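Local coordinates for protein peptidase, zinc-dependent (Methanocorpusculum labreanum, PDB 3LMC) that binds zinc and iron and probably acts as a zinc-dependent metallopeptidase of the M54 family, cleaving peptide bonds, at residues A[45-58]-A[98-112]. Sequence-based numbering, arbitrary orientation.
Sequences DPVRNQYDAVKVLL and DLYEPLADFVFGLAY
Gln50 reaches across to Asp98, Tyr100 and Asp105. Its CB lies 3.6 Å from Tyr100 CD1, and Gln50 CG lies 3.4 Å from Asp98 OD2. The chain is extended at chi2 (-179°), and NE2 is the atom that meets two acceptors: Gln50 NE2 donates to Asp98 OD2 (2.9 Å), from above the carboxylate plane, and to Asp105 O (2.9 Å), within the carbonyl plane. Asp98 is also salt-bridged to Arg124. On the other branch, Gln50 OE1 accepts from Arg48 NH1 at 2.8 Å, which fixes the amide's flip. Replacing Gln50 by alanine removes the amide, which would probably leave Asp98 OD2 and Asp105 O without this donor and the Arg48 guanidinium freer to turn. That guanidinium lies nearly parallel to the Tyr100 ring, planes 10° apart, and Arg48 CD stands 3.5 Å from the ring centroid, a CH-pi contact. Backbone bonds Tyr51 N to Asp98 O, Tyr100 N to Tyr51 O and Ala53 N to Tyr100 O form a parallel ladder. Asp52 OD1 accepts from Val54 N, an N-cap where strand 50-52, paired with 99-101, leads into helix 53-66. The helix packs on the Leu110 and Tyr112 face of edge strand 106-112, whose Ala111, on the other face, touches the zinc ligand His153 of the HExxH motif.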
ATOM      1  N   ASP A  45     -11.140  16.254  -3.255  1.00 44.84           N
ATOM      2  CA  ASP A  45     -12.455  16.756  -2.892  1.00 47.65           C
ATOM      3  C   ASP A  45     -12.265  17.938  -1.938  1.00 47.24           C
ATOM      4  O   ASP A  45     -11.831  17.760  -0.804  1.00 47.66           O
ATOM      5  CB  ASP A  45     -13.295  15.642  -2.251  1.00 47.02           C
ATOM      6  CG  ASP A  45     -14.761  16.034  -2.070  1.00 50.37           C
ATOM      7  OD1 ASP A  45     -15.623  15.136  -2.042  1.00 54.46           O
ATOM      8  OD2 ASP A  45     -15.059  17.237  -1.959  1.00 50.21           O
ATOM      9  N   PRO A  46     -12.581  19.156  -2.405  1.00 48.63           N
ATOM     10  CA  PRO A  46     -12.305  20.385  -1.639  1.00 51.58           C
ATOM     11  C   PRO A  46     -13.103  20.510  -0.329  1.00 53.04           C
ATOM     12  O   PRO A  46     -12.553  20.971   0.676  1.00 53.18           O
ATOM     13  CB  PRO A  46     -12.685  21.502  -2.615  1.00 49.32           C
ATOM     14  CG  PRO A  46     -13.661  20.867  -3.562  1.00 47.78           C
ATOM     15  CD  PRO A  46     -13.246  19.432  -3.691  1.00 45.96           C
ATOM     16  N   VAL A  47     -14.370  20.111  -0.338  1.00 56.88           N
ATOM     17  CA  VAL A  47     -15.185  20.171   0.876  1.00 60.16           C
ATOM     18  C   VAL A  47     -14.698  19.159   1.915  1.00 58.40           C
ATOM     19  O   VAL A  47     -14.657  19.461   3.107  1.00 60.60           O
ATOM     20  CB  VAL A  47     -16.695  19.969   0.590  1.00 62.03           C
ATOM     21  CG1 VAL A  47     -16.942  18.636  -0.087  1.00 64.67           C
ATOM     22  CG2 VAL A  47     -17.496  20.068   1.876  1.00 61.38           C
ATOM     23  N   ARG A  48     -14.323  17.966   1.453  1.00 51.94           N
ATOM     24  CA  ARG A  48     -13.753  16.931   2.318  1.00 44.37           C
ATOM     25  C   ARG A  48     -12.295  17.225   2.692  1.00 39.57           C
ATOM     26  O   ARG A  48     -11.832  16.836   3.763  1.00 40.57           O
ATOM     27  CB  ARG A  48     -13.812  15.567   1.623  1.00 43.54           C
ATOM     28  CG  ARG A  48     -15.084  14.739   1.810  1.00 42.05           C
ATOM     29  CD  ARG A  48     -14.852  13.361   1.194  1.00 44.86           C
ATOM     30  NE  ARG A  48     -15.942  12.403   1.383  1.00 48.54           N
ATOM     31  CZ  ARG A  48     -15.972  11.472   2.334  1.00 52.08           C
ATOM     32  NH1 ARG A  48     -14.975  11.378   3.207  1.00 47.16           N
ATOM     33  NH2 ARG A  48     -17.006  10.634   2.417  1.00 54.37           N
ATOM     34  N   ASN A  49     -11.575  17.908   1.804  1.00 36.63           N
ATOM     35  CA  ASN A  49     -10.117  18.066   1.921  1.00 33.20           C
ATOM     36  C   ASN A  49      -9.360  16.729   1.887  1.00 32.38           C
ATOM     37  O   ASN A  49      -8.366  16.539   2.604  1.00 30.97           O
ATOM     38  CB  ASN A  49      -9.730  18.857   3.170  1.00 35.14           C
ATOM     39  CG  ASN A  49      -8.304  19.363   3.115  1.00 38.54           C
ATOM     40  OD1 ASN A  49      -7.699  19.436   2.046  1.00 37.38           O
ATOM     41  ND2 ASN A  49      -7.760  19.725   4.267  1.00 47.02           N
ATOM     42  N   GLN A  50      -9.830  15.814   1.041  1.00 25.86           N
ATOM     43  CA  GLN A  50      -9.285  14.466   0.975  1.00 26.13           C
ATOM     44  C   GLN A  50      -9.266  14.015  -0.476  1.00 27.62           C
ATOM     45  O   GLN A  50      -9.952  14.605  -1.326  1.00 28.59           O
ATOM     46  CB  GLN A  50     -10.188  13.495   1.732  1.00 23.79           C
ATOM     47  CG  GLN A  50     -10.468  13.837   3.178  1.00 24.40           C
ATOM     48  CD  GLN A  50     -11.340  12.776   3.806  1.00 24.92           C
ATOM     49  OE1 GLN A  50     -12.498  12.629   3.433  1.00 26.68           O
ATOM     50  NE2 GLN A  50     -10.781  12.006   4.739  1.00 19.90           N
ATOM     51  N   TYR A  51      -8.526  12.944  -0.751  1.00 19.91           N
ATOM     52  CA  TYR A  51      -8.461  12.402  -2.111  1.00 19.57           C
ATOM     53  C   TYR A  51      -9.202  11.074  -2.277  1.00 20.70           C
ATOM     54  O   TYR A  51      -9.076  10.180  -1.442  1.00 23.23           O
ATOM     55  CB  TYR A  51      -7.009  12.244  -2.554  1.00 22.70           C
ATOM     56  CG  TYR A  51      -6.215  13.530  -2.552  1.00 20.90           C
ATOM     57  CD1 TYR A  51      -5.681  14.030  -1.373  1.00 20.02           C
ATOM     58  CD2 TYR A  51      -5.997  14.246  -3.727  1.00 21.48           C
ATOM     59  CE1 TYR A  51      -4.947  15.189  -1.360  1.00 21.82           C
ATOM     60  CE2 TYR A  51      -5.245  15.418  -3.725  1.00 17.57           C
ATOM     61  CZ  TYR A  51      -4.730  15.881  -2.541  1.00 21.56           C
ATOM     62  OH  TYR A  51      -3.989  17.045  -2.504  1.00 28.77           O
ATOM     63  N   ASP A  52      -9.967  10.958  -3.365  1.00 18.09           N
ATOM     64  CA  ASP A  52     -10.681   9.730  -3.729  1.00 21.08           C
ATOM     65  C   ASP A  52      -9.692   8.633  -4.106  1.00 17.36           C
ATOM     66  O   ASP A  52      -9.118   8.662  -5.192  1.00 25.12           O
ATOM     67  CB  ASP A  52     -11.591  10.024  -4.930  1.00 25.87           C
ATOM     68  CG  ASP A  52     -12.538   8.863  -5.274  1.00 36.60           C
ATOM     69  OD1 ASP A  52     -12.375   7.728  -4.757  1.00 34.24           O
ATOM     70  OD2 ASP A  52     -13.467   9.105  -6.078  1.00 42.18           O
ATOM     71  N   ALA A  53      -9.492   7.656  -3.236  1.00 17.44           N
ATOM     72  CA  ALA A  53      -8.454   6.655  -3.487  1.00 18.07           C
ATOM     73  C   ALA A  53      -8.768   5.756  -4.678  1.00 23.17           C
ATOM     74  O   ALA A  53      -7.859   5.173  -5.288  1.00 24.52           O
ATOM     75  CB  ALA A  53      -8.199   5.829  -2.249  1.00 17.34           C
ATOM     76  N   VAL A  54     -10.048   5.630  -5.019  1.00 22.49           N
ATOM     77  CA  VAL A  54     -10.422   4.805  -6.171  1.00 18.00           C
ATOM     78  C   VAL A  54      -9.838   5.410  -7.442  1.00 18.81           C
ATOM     79  O   VAL A  54      -9.250   4.708  -8.251  1.00 21.16           O
ATOM     80  CB  VAL A  54     -11.948   4.649  -6.316  1.00 22.10           C
ATOM     81  CG1 VAL A  54     -12.273   3.855  -7.572  1.00 24.18           C
ATOM     82  CG2 VAL A  54     -12.543   3.960  -5.076  1.00 17.32           C
ATOM     83  N   LYS A  55      -9.964   6.726  -7.592  1.00 20.86           N
ATOM     84  CA  LYS A  55      -9.372   7.425  -8.730  1.00 20.45           C
ATOM     85  C   LYS A  55      -7.859   7.325  -8.778  1.00 20.95           C
ATOM     86  O   LYS A  55      -7.279   7.143  -9.853  1.00 20.51           O
ATOM     87  CB  LYS A  55      -9.804   8.885  -8.755  1.00 22.38           C
ATOM     88  CG  LYS A  55     -11.205   9.059  -9.305  1.00 27.91           C
ATOM     89  CD  LYS A  55     -11.598  10.511  -9.408  1.00 33.23           C
ATOM     90  CE  LYS A  55     -13.014  10.627  -9.944  1.00 33.91           C
ATOM     91  NZ  LYS A  55     -13.423  12.041 -10.042  1.00 39.63           N
ATOM     92  N   VAL A  56      -7.214   7.437  -7.619  1.00 18.37           N
ATOM     93  CA  VAL A  56      -5.759   7.317  -7.573  1.00 18.85           C
ATOM     94  C   VAL A  56      -5.348   5.910  -8.028  1.00 18.54           C
ATOM     95  O   VAL A  56      -4.384   5.746  -8.765  1.00 17.17           O
ATOM     96  CB  VAL A  56      -5.188   7.619  -6.164  1.00 19.92           C
ATOM     97  CG1 VAL A  56      -3.664   7.498  -6.162  1.00 16.13           C
ATOM     98  CG2 VAL A  56      -5.618   9.038  -5.681  1.00 15.89           C
ATOM     99  N   LEU A  57      -6.099   4.891  -7.619  1.00 16.82           N
ATOM    100  CA  LEU A  57      -5.727   3.526  -7.961  1.00 21.64           C
ATOM    101  C   LEU A  57      -5.828   3.271  -9.476  1.00 23.89           C
ATOM    102  O   LEU A  57      -4.968   2.606 -10.065  1.00 25.71           O
ATOM    103  CB  LEU A  57      -6.552   2.523  -7.149  1.00 19.17           C
ATOM    104  CG  LEU A  57      -6.276   2.482  -5.642  1.00 18.29           C
ATOM    105  CD1 LEU A  57      -7.274   1.579  -4.939  1.00 19.95           C
ATOM    106  CD2 LEU A  57      -4.849   2.005  -5.348  1.00 18.98           C
ATOM    107  N   LEU A  58      -6.866   3.819 -10.103  1.00 22.03           N
ATOM    108  CA  LEU A  58      -7.040   3.714 -11.556  1.00 23.72           C
ATOM    109  C   LEU A  58      -5.892   4.427 -12.273  1.00 26.19           C
ATOM    110  O   LEU A  58      -5.340   3.926 -13.258  1.00 25.17           O
ATOM    111  CB  LEU A  58      -8.381   4.337 -11.985  1.00 22.62           C
ATOM    112  CG  LEU A  58      -9.636   3.683 -11.396  1.00 27.67           C
ATOM    113  CD1 LEU A  58     -10.914   4.367 -11.881  1.00 29.85           C
ATOM    114  CD2 LEU A  58      -9.664   2.206 -11.755  1.00 27.71           C
ATOM    115  N   ASP A  98      -4.349  12.527   2.406  1.00 14.25           N
ATOM    116  CA  ASP A  98      -5.412  11.904   3.200  1.00 18.58           C
ATOM    117  C   ASP A  98      -6.442  11.266   2.252  1.00 24.32           C
ATOM    118  O   ASP A  98      -6.902  11.901   1.293  1.00 20.45           O
ATOM    119  CB  ASP A  98      -6.102  12.926   4.108  1.00 22.78           C
ATOM    120  CG  ASP A  98      -7.047  12.274   5.119  1.00 27.11           C
ATOM    121  OD1 ASP A  98      -6.709  11.193   5.668  1.00 23.81           O
ATOM    122  OD2 ASP A  98      -8.126  12.853   5.369  1.00 25.70           O
ATOM    123  N   LEU A  99      -6.802  10.013   2.521  1.00 24.62           N
ATOM    124  CA  LEU A  99      -7.609   9.234   1.576  1.00 22.56           C
ATOM    125  C   LEU A  99      -9.012   8.979   2.089  1.00 21.19           C
ATOM    126  O   LEU A  99      -9.216   8.741   3.288  1.00 20.06           O
ATOM    127  CB  LEU A  99      -6.951   7.885   1.303  1.00 15.83           C
ATOM    128  CG  LEU A  99      -5.552   7.935   0.707  1.00 18.31           C
ATOM    129  CD1 LEU A  99      -5.044   6.521   0.500  1.00 20.16           C
ATOM    130  CD2 LEU A  99      -5.589   8.701  -0.610  1.00 18.08           C
ATOM    131  N   TYR A 100      -9.974   9.014   1.173  1.00 21.33           N
ATOM    132  CA  TYR A 100     -11.301   8.479   1.461  1.00 27.65           C
ATOM    133  C   TYR A 100     -11.806   7.544   0.344  1.00 27.17           C
ATOM    134  O   TYR A 100     -11.206   7.446  -0.724  1.00 23.38           O
ATOM    135  CB  TYR A 100     -12.288   9.621   1.707  1.00 25.97           C
ATOM    136  CG  TYR A 100     -12.809  10.277   0.451  1.00 27.01           C
ATOM    137  CD1 TYR A 100     -12.030  11.179  -0.264  1.00 27.41           C
ATOM    138  CD2 TYR A 100     -14.095  10.014  -0.007  1.00 29.87           C
ATOM    139  CE1 TYR A 100     -12.515  11.792  -1.412  1.00 25.94           C
ATOM    140  CE2 TYR A 100     -14.590  10.626  -1.152  1.00 32.01           C
ATOM    141  CZ  TYR A 100     -13.795  11.511  -1.848  1.00 32.25           C
ATOM    142  OH  TYR A 100     -14.284  12.114  -2.988  1.00 36.82           O
ATOM    143  N   GLU A 101     -12.885   6.820   0.617  1.00 28.37           N
ATOM    144  CA  GLU A 101     -13.657   6.182  -0.447  1.00 29.93           C
ATOM    145  C   GLU A 101     -15.127   6.495  -0.200  1.00 30.50           C
ATOM    146  O   GLU A 101     -15.504   6.862   0.915  1.00 28.13           O
ATOM    147  CB  GLU A 101     -13.396   4.678  -0.531  1.00 32.17           C
ATOM    148  CG  GLU A 101     -13.541   3.923   0.782  1.00 35.00           C
ATOM    149  CD  GLU A 101     -14.893   3.264   0.948  1.00 41.56           C
ATOM    150  OE1 GLU A 101     -15.023   2.409   1.851  1.00 38.00           O
ATOM    151  OE2 GLU A 101     -15.826   3.594   0.177  1.00 46.33           O
ATOM    152  N   PRO A 102     -15.958   6.396  -1.242  1.00 32.88           N
ATOM    153  CA  PRO A 102     -17.347   6.859  -1.103  1.00 40.24           C
ATOM    154  C   PRO A 102     -18.038   6.448   0.211  1.00 41.86           C
ATOM    155  O   PRO A 102     -18.692   7.289   0.829  1.00 42.32           O
ATOM    156  CB  PRO A 102     -18.030   6.247  -2.320  1.00 41.11           C
ATOM    157  CG  PRO A 102     -16.934   6.264  -3.374  1.00 41.02           C
ATOM    158  CD  PRO A 102     -15.645   5.977  -2.622  1.00 35.26           C
ATOM    159  N   LEU A 103     -17.860   5.205   0.654  1.00 40.55           N
ATOM    160  CA  LEU A 103     -18.565   4.714   1.844  1.00 42.07           C
ATOM    161  C   LEU A 103     -17.923   5.075   3.190  1.00 41.80           C
ATOM    162  O   LEU A 103     -18.451   4.706   4.249  1.00 40.17           O
ATOM    163  CB  LEU A 103     -18.731   3.196   1.765  1.00 44.96           C
ATOM    164  CG  LEU A 103     -20.048   2.635   1.213  1.00 48.76           C
ATOM    165  CD1 LEU A 103     -20.747   3.620   0.271  1.00 47.16           C
ATOM    166  CD2 LEU A 103     -19.787   1.299   0.533  1.00 47.60           C
ATOM    167  N   ALA A 104     -16.798   5.790   3.153  1.00 36.00           N
ATOM    168  CA  ALA A 104     -15.990   5.992   4.356  1.00 31.26           C
ATOM    169  C   ALA A 104     -15.542   7.442   4.572  1.00 32.81           C
ATOM    170  O   ALA A 104     -15.254   8.163   3.617  1.00 33.08           O
ATOM    171  CB  ALA A 104     -14.775   5.064   4.330  1.00 26.46           C
ATOM    172  N   ASP A 105     -15.483   7.848   5.838  1.00 33.46           N
ATOM    173  CA  ASP A 105     -14.968   9.166   6.222  1.00 33.50           C
ATOM    174  C   ASP A 105     -13.495   9.305   5.819  1.00 30.31           C
ATOM    175  O   ASP A 105     -13.043  10.379   5.408  1.00 25.35           O
ATOM    176  CB  ASP A 105     -15.124   9.376   7.732  1.00 36.10           C
ATOM    177  CG  ASP A 105     -16.584   9.474   8.166  1.00 45.47           C
ATOM    178  OD1 ASP A 105     -17.438   9.830   7.322  1.00 46.04           O
ATOM    179  OD2 ASP A 105     -16.879   9.202   9.351  1.00 47.64           O
ATOM    180  N   PHE A 106     -12.758   8.203   5.944  1.00 23.91           N
ATOM    181  CA  PHE A 106     -11.361   8.145   5.552  1.00 21.71           C
ATOM    182  C   PHE A 106     -10.945   6.679   5.485  1.00 22.00           C
ATOM    183  O   PHE A 106     -11.645   5.809   5.982  1.00 25.62           O
ATOM    184  CB  PHE A 106     -10.490   8.874   6.575  1.00 20.09           C
ATOM    185  CG  PHE A 106     -10.261   8.091   7.836  1.00 20.78           C
ATOM    186  CD1 PHE A 106     -11.119   8.230   8.917  1.00 24.22           C
ATOM    187  CD2 PHE A 106      -9.202   7.190   7.932  1.00 17.26           C
ATOM    188  CE1 PHE A 106     -10.919   7.499  10.082  1.00 29.74           C
ATOM    189  CE2 PHE A 106      -8.998   6.454   9.100  1.00 25.08           C
ATOM    190  CZ  PHE A 106      -9.855   6.611  10.173  1.00 28.41           C
ATOM    191  N   VAL A 107      -9.798   6.406   4.877  1.00 20.91           N
ATOM    192  CA  VAL A 107      -9.178   5.092   4.978  1.00 19.51           C
ATOM    193  C   VAL A 107      -7.679   5.287   5.197  1.00 17.18           C
ATOM    194  O   VAL A 107      -7.122   6.301   4.774  1.00 20.55           O
ATOM    195  CB  VAL A 107      -9.434   4.220   3.703  1.00 15.84           C
ATOM    196  CG1 VAL A 107     -10.925   3.990   3.490  1.00 17.80           C
ATOM    197  CG2 VAL A 107      -8.836   4.861   2.462  1.00 13.83           C
ATOM    198  N   PHE A 108      -7.030   4.340   5.870  1.00 18.67           N
ATOM    199  CA  PHE A 108      -5.566   4.318   5.938  1.00 19.53           C
ATOM    200  C   PHE A 108      -5.005   3.788   4.601  1.00 16.35           C
ATOM    201  O   PHE A 108      -3.861   4.047   4.242  1.00 19.60           O
ATOM    202  CB  PHE A 108      -5.064   3.404   7.069  1.00 18.81           C
ATOM    203  CG  PHE A 108      -5.518   3.798   8.460  1.00 17.06           C
ATOM    204  CD1 PHE A 108      -5.145   5.005   9.016  1.00 16.18           C
ATOM    205  CD2 PHE A 108      -6.279   2.916   9.226  1.00 18.81           C
ATOM    206  CE1 PHE A 108      -5.542   5.354  10.311  1.00 18.07           C
ATOM    207  CE2 PHE A 108      -6.686   3.253  10.508  1.00 19.58           C
ATOM    208  CZ  PHE A 108      -6.311   4.475  11.055  1.00 19.70           C
ATOM    209  N   GLY A 109      -5.810   3.029   3.877  1.00 15.78           N
ATOM    210  CA  GLY A 109      -5.361   2.463   2.612  1.00 14.71           C
ATOM    211  C   GLY A 109      -6.496   1.805   1.857  1.00 17.89           C
ATOM    212  O   GLY A 109      -7.615   1.747   2.353  1.00 16.73           O
ATOM    213  N   LEU A 110      -6.211   1.287   0.663  1.00 15.65           N
ATOM    214  CA  LEU A 110      -7.239   0.679  -0.159  1.00 16.56           C
ATOM    215  C   LEU A 110      -6.573  -0.162  -1.234  1.00 20.61           C
ATOM    216  O   LEU A 110      -5.440   0.113  -1.622  1.00 17.31           O
ATOM    217  CB  LEU A 110      -8.089   1.763  -0.814  1.00 12.67           C
ATOM    218  CG  LEU A 110      -9.402   1.327  -1.447  1.00 22.10           C
ATOM    219  CD1 LEU A 110     -10.327   0.797  -0.365  1.00 25.23           C
ATOM    220  CD2 LEU A 110     -10.043   2.490  -2.156  1.00 20.73           C
ATOM    221  N   ALA A 111      -7.273  -1.181  -1.721  1.00 15.12           N
ATOM    222  CA  ALA A 111      -6.705  -2.060  -2.743  1.00 12.96           C
ATOM    223  C   ALA A 111      -7.703  -2.234  -3.868  1.00 18.50           C
ATOM    224  O   ALA A 111      -8.910  -2.167  -3.636  1.00 17.24           O
ATOM    225  CB  ALA A 111      -6.352  -3.409  -2.138  1.00 14.45           C
ATOM    226  N   TYR A 112      -7.193  -2.426  -5.087  1.00 20.41           N
ATOM    227  CA  TYR A 112      -8.018  -2.720  -6.254  1.00 15.95           C
ATOM    228  C   TYR A 112      -7.503  -4.037  -6.819  1.00 17.80           C
ATOM    229  O   TYR A 112      -6.698  -4.049  -7.753  1.00 17.86           O
ATOM    230  CB  TYR A 112      -7.882  -1.620  -7.301  1.00 22.81           C
ATOM    231  CG  TYR A 112      -9.002  -1.575  -8.331  1.00 33.07           C
ATOM    232  CD1 TYR A 112      -9.640  -0.376  -8.638  1.00 40.46           C
ATOM    233  CD2 TYR A 112      -9.426  -2.726  -8.985  1.00 40.10           C
ATOM    234  CE1 TYR A 112     -10.661  -0.316  -9.574  1.00 44.01           C
ATOM    235  CE2 TYR A 112     -10.455  -2.682  -9.925  1.00 48.11           C
ATOM    236  CZ  TYR A 112     -11.064  -1.469 -10.218  1.00 49.82           C
ATOM    237  OH  TYR A 112     -12.084  -1.404 -11.142  1.00 54.06           O
TER